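Local coordinates for glycoside Hydrolase (Bacteroides uniformis, PDB 5T99), which probably hydrolyses galactosidic bonds, as a family 2 glycoside hydrolase of an agarose-degrading pathway in a human gut bacterium, at residues V367-F372 and I410-G415; K377-N382 and E417-S422; C449-Y454 and Q464-A469. All blocks are in the same frame, centred on the assembly; numbering follows the deposited sequence.

Contact 1: residues V367-F372 and I410-G415; sequences VLDEAF and IMWSIG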
loop_
_atom_site.group_PDB
_atom_site.type_symbol
_atom_site.label_atom_id
_atom_site.label_comp_id
_atom_site.label_asym_id
_atom_site.label_seq_id
_atom_site.Cartn_x
_atom_site.Cartn_y
_atom_site.Cartn_z
ATOM N N VAL A 367 -7.058 -0.925 -8.169
ATOM C CA VAL A 367 -5.629 -0.682 -8.099
ATOM C C VAL A 367 -4.968 -0.472 -9.473
ATOM O O VAL A 367 -5.201 -1.237 -10.411
ATOM C CB VAL A 367 -4.918 -1.833 -7.369
ATOM C CG1 VAL A 367 -3.408 -1.613 -7.339
ATOM C CG2 VAL A 367 -5.460 -1.982 -5.950
ATOM N N LEU A 368 -4.132 0.570 -9.553
ATOM C CA LEU A 368 -3.194 0.781 -10.646
ATOM C C LEU A 368 -1.847 0.231 -10.193
ATOM O O LEU A 368 -1.205 0.797 -9.306
ATOM C CB LEU A 368 -3.075 2.262 -10.982
ATOM C CG LEU A 368 -4.220 2.887 -11.781
ATOM C CD1 LEU A 368 -5.563 2.648 -11.116
ATOM C CD2 LEU A 368 -3.987 4.380 -11.999
ATOM N N ASP A 369 -1.427 -0.866 -10.810
ATOM C CA ASP A 369 -0.275 -1.652 -10.374
ATOM C C ASP A 369 0.918 -1.186 -11.211
ATOM O O ASP A 369 0.970 -1.449 -12.428
ATOM C CB ASP A 369 -0.612 -3.124 -10.620
ATOM C CG ASP A 369 0.220 -4.097 -9.817
ATOM O OD1 ASP A 369 1.212 -3.707 -9.169
ATOM O OD2 ASP A 369 -0.138 -5.306 -9.874
ATOM N N GLU A 370 1.852 -0.463 -10.581
ATOM C CA GLU A 370 2.897 0.294 -11.296
ATOM C C GLU A 370 4.266 -0.385 -11.226
ATOM O O GLU A 370 4.707 -0.790 -10.165
ATOM C CB GLU A 370 2.987 1.723 -10.758
ATOM C CG GLU A 370 3.886 2.648 -11.578
ATOM C CD GLU A 370 3.596 4.117 -11.343
ATOM O OE1 GLU A 370 4.059 4.671 -10.316
ATOM O OE2 GLU A 370 2.896 4.719 -12.192
ATOM N N ALA A 371 4.942 -0.486 -12.363
ATOM C CA ALA A 371 6.150 -1.296 -12.467
ATOM C C ALA A 371 7.440 -0.549 -12.113
ATOM O O ALA A 371 8.265 -1.092 -11.377
ATOM C CB ALA A 371 6.267 -1.878 -13.875
ATOM N N PHE A 372 7.611 0.668 -12.648
ATOM C CA PHE A 372 8.915 1.347 -12.668
ATOM C C PHE A 372 8.805 2.848 -12.468
ATOM O O PHE A 372 7.795 3.465 -12.822
ATOM C CB PHE A 372 9.635 1.136 -14.011
ATOM C CG PHE A 372 9.753 -0.302 -14.435
ATOM C CD1 PHE A 372 10.431 -1.215 -13.650
ATOM C CD2 PHE A 372 9.196 -0.733 -15.635
ATOM C CE1 PHE A 372 10.540 -2.544 -14.040
ATOM C CE2 PHE A 372 9.302 -2.056 -16.035
ATOM C CZ PHE A 372 9.978 -2.969 -15.238
ATOM N N ILE A 410 -6.835 -3.006 -11.888
ATOM C CA ILE A 410 -7.558 -2.598 -13.094
ATOM C C ILE A 410 -6.690 -2.001 -14.185
ATOM O O ILE A 410 -7.159 -1.897 -15.315
ATOM C CB ILE A 410 -8.731 -1.628 -12.785
ATOM C CG1 ILE A 410 -8.257 -0.365 -12.037
ATOM C CG2 ILE A 410 -9.792 -2.366 -11.980
ATOM C CD1 ILE A 410 -9.276 0.755 -12.008
ATOM N N MET A 411 -5.464 -1.592 -13.873
ATOM C CA MET A 411 -4.537 -1.104 -14.884
ATOM C C MET A 411 -3.103 -1.559 -14.590
ATOM O O MET A 411 -2.745 -1.796 -13.443
ATOM C CB MET A 411 -4.557 0.418 -14.947
ATOM C CG MET A 411 -5.921 1.071 -15.078
ATOM S SD MET A 411 -5.698 2.812 -15.505
ATOM C CE MET A 411 -7.292 3.520 -15.098
ATOM N N TRP A 412 -2.300 -1.684 -15.640
ATOM C CA TRP A 412 -0.857 -1.862 -15.532
ATOM C C TRP A 412 -0.191 -0.530 -15.870
ATOM O O TRP A 412 -0.224 -0.096 -17.021
ATOM C CB TRP A 412 -0.366 -2.945 -16.497
ATOM C CG TRP A 412 -1.072 -4.249 -16.365
ATOM C CD1 TRP A 412 -1.946 -4.793 -17.253
ATOM C CD2 TRP A 412 -0.981 -5.171 -15.277
ATOM N NE1 TRP A 412 -2.392 -6.000 -16.796
ATOM C CE2 TRP A 412 -1.818 -6.258 -15.583
ATOM C CE3 TRP A 412 -0.263 -5.187 -14.073
ATOM C CZ2 TRP A 412 -1.966 -7.359 -14.728
ATOM C CZ3 TRP A 412 -0.403 -6.278 -13.222
ATOM C CH2 TRP A 412 -1.250 -7.350 -13.552
ATOM N N SER A 413 0.386 0.141 -14.871
ATOM C CA SER A 413 1.093 1.407 -15.110
ATOM C C SER A 413 2.558 1.085 -15.410
ATOM O O SER A 413 3.261 0.539 -14.556
ATOM C CB SER A 413 0.966 2.346 -13.912
ATOM O OG SER A 413 1.521 3.624 -14.184
ATOM N N ILE A 414 3.000 1.414 -16.625
ATOM C CA ILE A 414 4.347 1.050 -17.100
ATOM C C ILE A 414 5.473 1.956 -16.600
ATOM O O ILE A 414 6.657 1.607 -16.715
ATOM C CB ILE A 414 4.439 0.962 -18.651
ATOM C CG1 ILE A 414 3.930 2.240 -19.327
ATOM C CG2 ILE A 414 3.685 -0.263 -19.152
ATOM C CD1 ILE A 414 4.311 2.361 -20.785
ATOM N N GLY A 415 5.125 3.111 -16.065
ATOM C CA GLY A 415 6.126 4.011 -15.541
ATOM C C GLY A 415 5.531 5.269 -14.947
ATOM O O GLY A 415 4.357 5.600 -15.167
#
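Ile414 O comes up to the Phe372 ring at its edge, near the ring plane and 3.6 Å from Phe372 CD2. One face of that ring carries the methyl of Ala371, offset toward the rim, and the ring also stacks with Tyr384. Asp369 and Trp412 run alongside each other and point the same way; their carboxylate and ring planes are 28° apart, and Asp369 OD2 meets Trp412 CZ3 obliquely at 3.5 Å. The indole nitrogen is engaged elsewhere, by Asp442. Strands 367-370 and 410-415 pair in parallel. Ile410 N bonds to Val367 O at 2.8 Å, and the ladder is continued by Asp369 N on Met411 O, Ser413 N on Asp369 O and Ala371 N on Ser413 O. On the face holding Leu368, Met411, Glu370 and Ser413, Leu368 CG packs 4.0 Å from Met411 SD. A chi1 of -174° swings Ser413 OG away from its backbone N, across to Glu370 OE2, and it gives its proton over 2.7 Å to the anti lone pair of that oxygen. The same carboxylate forms a salt bridge with Arg346 through OE2, and OE1 is hydrogen-bonded to His349 ND1, so three side chains fix its rotation. Because His349 lines the inhibitor pocket, Glu370 is placed to act as a second-shell residue, probably orienting His349. On the opposite face, Asp369 OD2 lies close to Asp403 OD2; with Asp369 buried, so close an acid would probably raise the proton affinity of one of the two.

Contact 2: residues K377-N382 and E417-S422; sequences KAKVDN and EILEQS. With GIF (D-galacto-isofagomine), chain C; EDO (1,2-ethanediol), chain P.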
loop_
_atom_site.group_PDB
_atom_site.type_symbol
_atom_site.label_atom_id
_atom_site.label_comp_id
_atom_site.label_asym_id
_atom_site.label_seq_id
_atom_site.Cartn_x
_atom_site.Cartn_y
_atom_site.Cartn_z
ATOM N N LYS A 377 16.628 6.146 -19.137
ATOM C CA LYS A 377 17.238 7.415 -18.694
ATOM C C LYS A 377 17.150 7.550 -17.168
ATOM O O LYS A 377 16.066 7.428 -16.590
ATOM C CB LYS A 377 16.523 8.615 -19.326
ATOM C CG LYS A 377 16.623 8.729 -20.842
ATOM C CD LYS A 377 17.972 9.279 -21.299
ATOM C CE LYS A 377 17.850 10.278 -22.458
ATOM N NZ LYS A 377 17.586 9.597 -23.750
ATOM N N ALA A 378 18.293 7.841 -16.543
ATOM C CA ALA A 378 18.432 7.904 -15.075
ATOM C C ALA A 378 17.798 9.139 -14.441
ATOM O O ALA A 378 18.027 10.254 -14.893
ATOM C CB ALA A 378 19.909 7.871 -14.703
ATOM N N LYS A 379 16.996 8.917 -13.401
ATOM C CA LYS A 379 16.613 9.958 -12.447
ATOM C C LYS A 379 17.597 9.984 -11.297
ATOM O O LYS A 379 17.960 11.062 -10.838
ATOM C CB LYS A 379 15.229 9.714 -11.859
ATOM C CG LYS A 379 14.070 9.893 -12.819
ATOM C CD LYS A 379 12.777 9.573 -12.096
ATOM C CE LYS A 379 11.577 9.853 -12.969
ATOM N NZ LYS A 379 10.340 9.267 -12.405
ATOM N N VAL A 380 17.993 8.800 -10.816
ATOM C CA VAL A 380 19.017 8.659 -9.774
ATOM C C VAL A 380 20.140 7.775 -10.296
ATOM O O VAL A 380 19.908 6.957 -11.176
ATOM C CB VAL A 380 18.438 8.095 -8.460
ATOM C CG1 VAL A 380 17.435 9.074 -7.868
ATOM C CG2 VAL A 380 17.791 6.723 -8.656
ATOM N N ASP A 381 21.343 7.936 -9.742
ATOM C CA ASP A 381 22.569 7.304 -10.283
ATOM C C ASP A 381 22.529 5.793 -10.358
ATOM O O ASP A 381 23.018 5.217 -11.320
ATOM C CB ASP A 381 23.820 7.726 -9.483
ATOM C CG ASP A 381 24.334 9.113 -9.864
ATOM O OD1 ASP A 381 25.258 9.603 -9.194
ATOM O OD2 ASP A 381 23.830 9.723 -10.831
ATOM N N ASN A 382 21.952 5.158 -9.340
ATOM C CA ASN A 382 21.848 3.699 -9.289
ATOM C C ASN A 382 20.391 3.199 -9.346
ATOM O O ASN A 382 20.049 2.183 -8.733
ATOM C CB ASN A 382 22.575 3.186 -8.046
ATOM C CG ASN A 382 24.067 3.479 -8.087
ATOM O OD1 ASN A 382 24.776 2.998 -8.970
ATOM N ND2 ASN A 382 24.550 4.264 -7.134
ATOM N N GLU A 417 6.532 9.408 -14.522
ATOM C CA GLU A 417 7.341 10.619 -14.785
ATOM C C GLU A 417 8.672 10.344 -15.483
ATOM O O GLU A 417 9.674 10.997 -15.202
ATOM C CB GLU A 417 7.583 11.395 -13.476
ATOM C CG GLU A 417 6.308 11.791 -12.758
ATOM C CD GLU A 417 6.530 12.782 -11.633
ATOM O OE1 GLU A 417 7.602 12.759 -10.988
ATOM O OE2 GLU A 417 5.614 13.578 -11.383
ATOM N N ILE A 418 8.685 9.370 -16.380
ATOM C CA ILE A 418 9.934 8.929 -17.003
ATOM C C ILE A 418 10.548 9.993 -17.919
ATOM O O ILE A 418 9.829 10.739 -18.578
ATOM C CB ILE A 418 9.788 7.565 -17.727
ATOM C CG1 ILE A 418 8.934 7.641 -19.020
ATOM C CG2 ILE A 418 9.337 6.495 -16.740
ATOM C CD1 ILE A 418 7.449 7.934 -18.909
ATOM N N LEU A 419 11.878 10.066 -17.941
ATOM C CA LEU A 419 12.587 11.119 -18.700
ATOM C C LEU A 419 12.406 11.015 -20.231
ATOM O O LEU A 419 12.516 12.023 -20.946
ATOM C CB LEU A 419 14.075 11.152 -18.325
ATOM C CG LEU A 419 14.425 12.001 -17.090
ATOM C CD1 LEU A 419 13.445 11.818 -15.935
ATOM C CD2 LEU A 419 15.850 11.709 -16.638
ATOM N N GLU A 420 12.076 9.811 -20.704
ATOM C CA GLU A 420 11.779 9.556 -22.116
ATOM C C GLU A 420 10.597 10.384 -22.653
ATOM O O GLU A 420 10.464 10.532 -23.866
ATOM C CB GLU A 420 11.545 8.048 -22.369
ATOM C CG GLU A 420 12.802 7.168 -22.294
ATOM C CD GLU A 420 13.275 6.811 -20.876
ATOM O OE1 GLU A 420 12.706 7.303 -19.862
ATOM O OE2 GLU A 420 14.243 6.024 -20.762
ATOM N N GLN A 421 9.763 10.941 -21.774
ATOM C CA GLN A 421 8.761 11.936 -22.178
ATOM C C GLN A 421 9.333 13.073 -23.048
ATOM O O GLN A 421 8.660 13.548 -23.974
ATOM C CB GLN A 421 8.107 12.575 -20.950
ATOM C CG GLN A 421 7.178 11.684 -20.152
ATOM C CD GLN A 421 6.808 12.348 -18.851
ATOM O OE1 GLN A 421 5.747 12.963 -18.735
ATOM N NE2 GLN A 421 7.709 12.286 -17.885
ATOM N N SER A 422 10.552 13.520 -22.735
ATOM C CA SER A 422 11.204 14.578 -23.520
ATOM C C SER A 422 12.144 14.120 -24.674
ATOM O O SER A 422 12.626 14.977 -25.394
ATOM C CB SER A 422 11.907 15.596 -22.595
ATOM O OG SER A 422 13.017 15.017 -21.933
HETATM C C GIF C . 6.591 11.772 -8.155
HETATM N N GIF C . 5.958 13.059 -8.399
HETATM O O GIF C . 5.766 16.094 -5.215
HETATM C C1 GIF C . 6.511 11.424 -6.681
HETATM O O1 GIF C . 8.369 12.801 -6.030
HETATM C C2 GIF C . 6.978 12.582 -5.804
HETATM O O2 GIF C . 7.322 10.279 -6.427
HETATM C C3 GIF C . 6.201 13.861 -6.099
HETATM C C4 GIF C . 6.292 14.212 -7.581
HETATM C C5 GIF C . 6.718 15.022 -5.248
HETATM C C1 EDO P . 5.542 17.313 -11.593
HETATM O O1 EDO P . 5.244 18.135 -12.745
HETATM C C2 EDO P . 7.029 17.337 -11.269
HETATM O O2 EDO P . 7.340 16.191 -10.470
HETATM O O HOH W 1 13.391 7.246 -17.281
HETATM O O HOH W 2 9.891 11.456 -10.773
#
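Lys377 and Glu420 meet where a backbone amide, not the lysine's ammonium, finds the carboxylate. Lys377 N bonds to Glu420 OE2 at 2.9 Å, arriving on the syn side but 33° out of the carboxylate plane. The glutamate gets there by folding back: it bends at chi2 (79°), which turns its acid toward 377-382; OE2 also bonds to the hydroxyl of Thr376, just before that segment. Its other oxygen, OE1, accepts from a water that donates to Lys377 O as well and receives Leu419 N. Lys377 itself packs CB against Leu419 CB at 3.7 Å, then kinks along its length and carries NZ away. With an alanine in place of Glu420, the Lys377 amide and the Thr376 hydroxyl would probably lose this acceptor, and the bridging water one of its three holds. Lys379 is built the other way: extended beyond CG, it lays CG 3.7 Å from Leu419 CD1 and crosses Glu417 at about a right angle. Its NZ is held by Asn416 O and Asp373, and a second water links it to Glu417 OE1, 2.6 Å from the water oxygen. Glu417 is stretched too, which takes its carboxylate into the pocket; there OE2 receives a weak bond from the galacto-isofagomine N at 3.0 Å, and Asn472 also bonds to it. Glu417, following Asn416 at the end of the fourth barrel strand, and Glu494 on the seventh both bind the inhibitor, consistent with the paired acids of the 4/7 superfamily (clan GH-A) of retaining glycosidases.

Contact 3: residues C449-Y454 and Q464-A469; sequences CGFNYY and QQVDIA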
loop_
_atom_site.group_PDB
_atom_site.type_symbol
_atom_site.label_atom_id
_atom_site.label_comp_id
_atom_site.label_asym_id
_atom_site.label_seq_id
_atom_site.Cartn_x
_atom_site.Cartn_y
_atom_site.Cartn_z
ATOM N N CYS A 449 0.175 5.068 -17.808
ATOM C CA CYS A 449 1.445 5.693 -17.466
ATOM C C CYS A 449 1.152 7.056 -16.850
ATOM O O CYS A 449 0.126 7.673 -17.162
ATOM C CB CYS A 449 2.324 5.833 -18.722
ATOM S SG CYS A 449 4.072 6.190 -18.420
ATOM N N GLY A 450 2.037 7.512 -15.965
ATOM C CA GLY A 450 1.867 8.802 -15.269
ATOM C C GLY A 450 2.765 9.865 -15.872
ATOM O O GLY A 450 3.987 9.788 -15.723
ATOM N N PHE A 451 2.172 10.844 -16.554
ATOM C CA PHE A 451 2.932 11.866 -17.291
ATOM C C PHE A 451 2.978 13.211 -16.569
ATOM O O PHE A 451 1.938 13.842 -16.364
ATOM C CB PHE A 451 2.337 12.080 -18.677
ATOM C CG PHE A 451 2.303 10.837 -19.524
ATOM C CD1 PHE A 451 3.481 10.183 -19.872
ATOM C CD2 PHE A 451 1.087 10.323 -19.992
ATOM C CE1 PHE A 451 3.444 9.042 -20.669
ATOM C CE2 PHE A 451 1.050 9.183 -20.778
ATOM C CZ PHE A 451 2.229 8.541 -21.124
ATOM N N ASN A 452 4.184 13.650 -16.203
ATOM C CA ASN A 452 4.381 14.978 -15.585
ATOM C C ASN A 452 4.806 16.080 -16.541
ATOM O O ASN A 452 4.640 17.260 -16.209
ATOM C CB ASN A 452 5.356 14.926 -14.408
ATOM C CG ASN A 452 6.751 14.463 -14.794
ATOM O OD1 ASN A 452 6.942 13.729 -15.769
ATOM N ND2 ASN A 452 7.737 14.859 -13.987
ATOM N N TYR A 453 5.351 15.741 -17.708
ATOM C CA TYR A 453 5.687 16.786 -18.672
ATOM C C TYR A 453 4.409 17.077 -19.469
ATOM O O TYR A 453 3.573 16.182 -19.679
ATOM C CB TYR A 453 6.841 16.379 -19.586
ATOM C CG TYR A 453 8.198 16.113 -18.936
ATOM C CD1 TYR A 453 8.368 16.053 -17.552
ATOM C CD2 TYR A 453 9.317 15.866 -19.730
ATOM C CE1 TYR A 453 9.610 15.787 -16.986
ATOM C CE2 TYR A 453 10.557 15.589 -19.171
ATOM C CZ TYR A 453 10.694 15.548 -17.798
ATOM O OH TYR A 453 11.917 15.274 -17.225
ATOM N N TYR A 454 4.239 18.332 -19.861
ATOM C CA TYR A 454 3.146 18.737 -20.740
ATOM C C TYR A 454 3.580 19.941 -21.601
ATOM O O TYR A 454 4.071 20.923 -21.053
ATOM C CB TYR A 454 1.882 19.085 -19.941
ATOM C CG TYR A 454 0.735 19.441 -20.850
ATOM C CD1 TYR A 454 -0.142 18.468 -21.313
ATOM C CD2 TYR A 454 0.563 20.750 -21.299
ATOM C CE1 TYR A 454 -1.170 18.791 -22.181
ATOM C CE2 TYR A 454 -0.462 21.085 -22.164
ATOM C CZ TYR A 454 -1.327 20.103 -22.604
ATOM O OH TYR A 454 -2.354 20.458 -23.459
ATOM N N GLN A 464 -0.119 8.096 -26.570
ATOM C CA GLN A 464 -0.920 7.264 -27.449
ATOM C C GLN A 464 -0.524 5.775 -27.434
ATOM O O GLN A 464 -1.248 4.953 -27.978
ATOM C CB GLN A 464 -0.835 7.804 -28.885
ATOM C CG GLN A 464 -1.462 9.186 -29.106
ATOM C CD GLN A 464 -0.609 10.366 -28.630
ATOM O OE1 GLN A 464 0.559 10.216 -28.263
ATOM N NE2 GLN A 464 -1.211 11.550 -28.617
ATOM N N GLN A 465 0.609 5.432 -26.828
ATOM C CA GLN A 465 1.107 4.056 -26.815
ATOM C C GLN A 465 0.544 3.211 -25.686
ATOM O O GLN A 465 0.713 2.009 -25.692
ATOM C CB GLN A 465 2.630 4.048 -26.695
ATOM C CG GLN A 465 3.356 4.816 -27.776
ATOM C CD GLN A 465 3.026 4.337 -29.179
ATOM O OE1 GLN A 465 2.867 3.144 -29.434
ATOM N NE2 GLN A 465 2.911 5.280 -30.091
ATOM N N VAL A 466 -0.078 3.839 -24.698
ATOM C CA VAL A 466 -0.778 3.128 -23.630
ATOM C C VAL A 466 -2.258 3.317 -23.869
ATOM O O VAL A 466 -2.667 4.188 -24.656
ATOM C CB VAL A 466 -0.381 3.597 -22.202
ATOM C CG1 VAL A 466 1.021 3.127 -21.873
ATOM C CG2 VAL A 466 -0.478 5.111 -22.031
ATOM N N ASP A 467 -3.053 2.487 -23.206
ATOM C CA ASP A 467 -4.503 2.520 -23.359
ATOM C C ASP A 467 -5.146 3.766 -22.715
ATOM O O ASP A 467 -6.110 4.323 -23.254
ATOM C CB ASP A 467 -5.132 1.239 -22.773
ATOM C CG ASP A 467 -4.741 -0.020 -23.533
ATOM O OD1 ASP A 467 -4.880 -0.049 -24.774
ATOM O OD2 ASP A 467 -4.312 -0.995 -22.882
ATOM N N ILE A 468 -4.635 4.174 -21.555
ATOM C CA ILE A 468 -5.212 5.284 -20.785
ATOM C C ILE A 468 -4.070 6.170 -20.289
ATOM O O ILE A 468 -3.121 5.679 -19.660
ATOM C CB ILE A 468 -6.053 4.788 -19.585
ATOM C CG1 ILE A 468 -7.181 3.832 -20.040
ATOM C CG2 ILE A 468 -6.686 5.965 -18.853
ATOM C CD1 ILE A 468 -7.838 3.056 -18.914
ATOM N N ALA A 469 -4.169 7.469 -20.578
ATOM C CA ALA A 469 -3.135 8.439 -20.206
ATOM C C ALA A 469 -3.420 9.078 -18.834
ATOM O O ALA A 469 -4.513 9.624 -18.604
ATOM C CB ALA A 469 -3.024 9.521 -21.276
#
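Ile468 O, beside Cys449 N across the contact, is hydrogen-bonded to the Thr448 hydroxyl; at 3.8 Å Cys449 N itself makes no bond to Ile468 O. The parallel pairing of the two strands is taken up just beyond, where the backbones of Cys449 and Phe451 bond to Gly470. What joins 449-451 to 466-469 directly is therefore apolar. Cys449, Phe451, Val466 and Ala469 share it. With CG anti to the carbonyl carbon (chi1 -59°), the Phe451 ring extends toward the neighbouring strand and offers its edge. Phe451 CE2 lies 4.1 Å from Ala469 CB, and Phe451 CZ is 4.5 Å from Val466 CG2, both partners near the ring plane. The valine then spreads its other branch, Val466 CG1 standing 4.4 Å from Cys449 CB, so one isopropyl group touches both residues. Val466 and Cys449 also rest on Ile414 of the preceding strand. Behind the valine, Asp467 OD2 bonds to Ser447 N and ties the turn to the start of strand 447-451. Buried and without a direct hydrogen bond, this contact holds by van der Waals packing of methyls and a ring edge, while the backbone bonds of Cys449 and Phe451 to Gly470, and of Phe451 to Asn472, hold the two strands in register.

In the fold
All three contacts belong to the TIM barrel of this multidomain chain. Contact 1 pairs strands 366-370 and 409-416, joined by helix 388-403; contact 3 pairs the next two, 447-451 and 468-472, across the short helix 456-459. Their centres are about 12 Å apart, and strands 409-416 and 447-451 are neighbours, linked by Gly415 O and Gly450 N at 3.1 Å. Contact 2 joins the loops that follow the strands of contact 1, its centre about 17 Å from contact 1 and 15 Å from contact 3. Contacts 1 and 2 interleave along the chain, and contact 3 follows both. The barrel wall thus carries the loop residue Glu417 to the sugar-binding pocket.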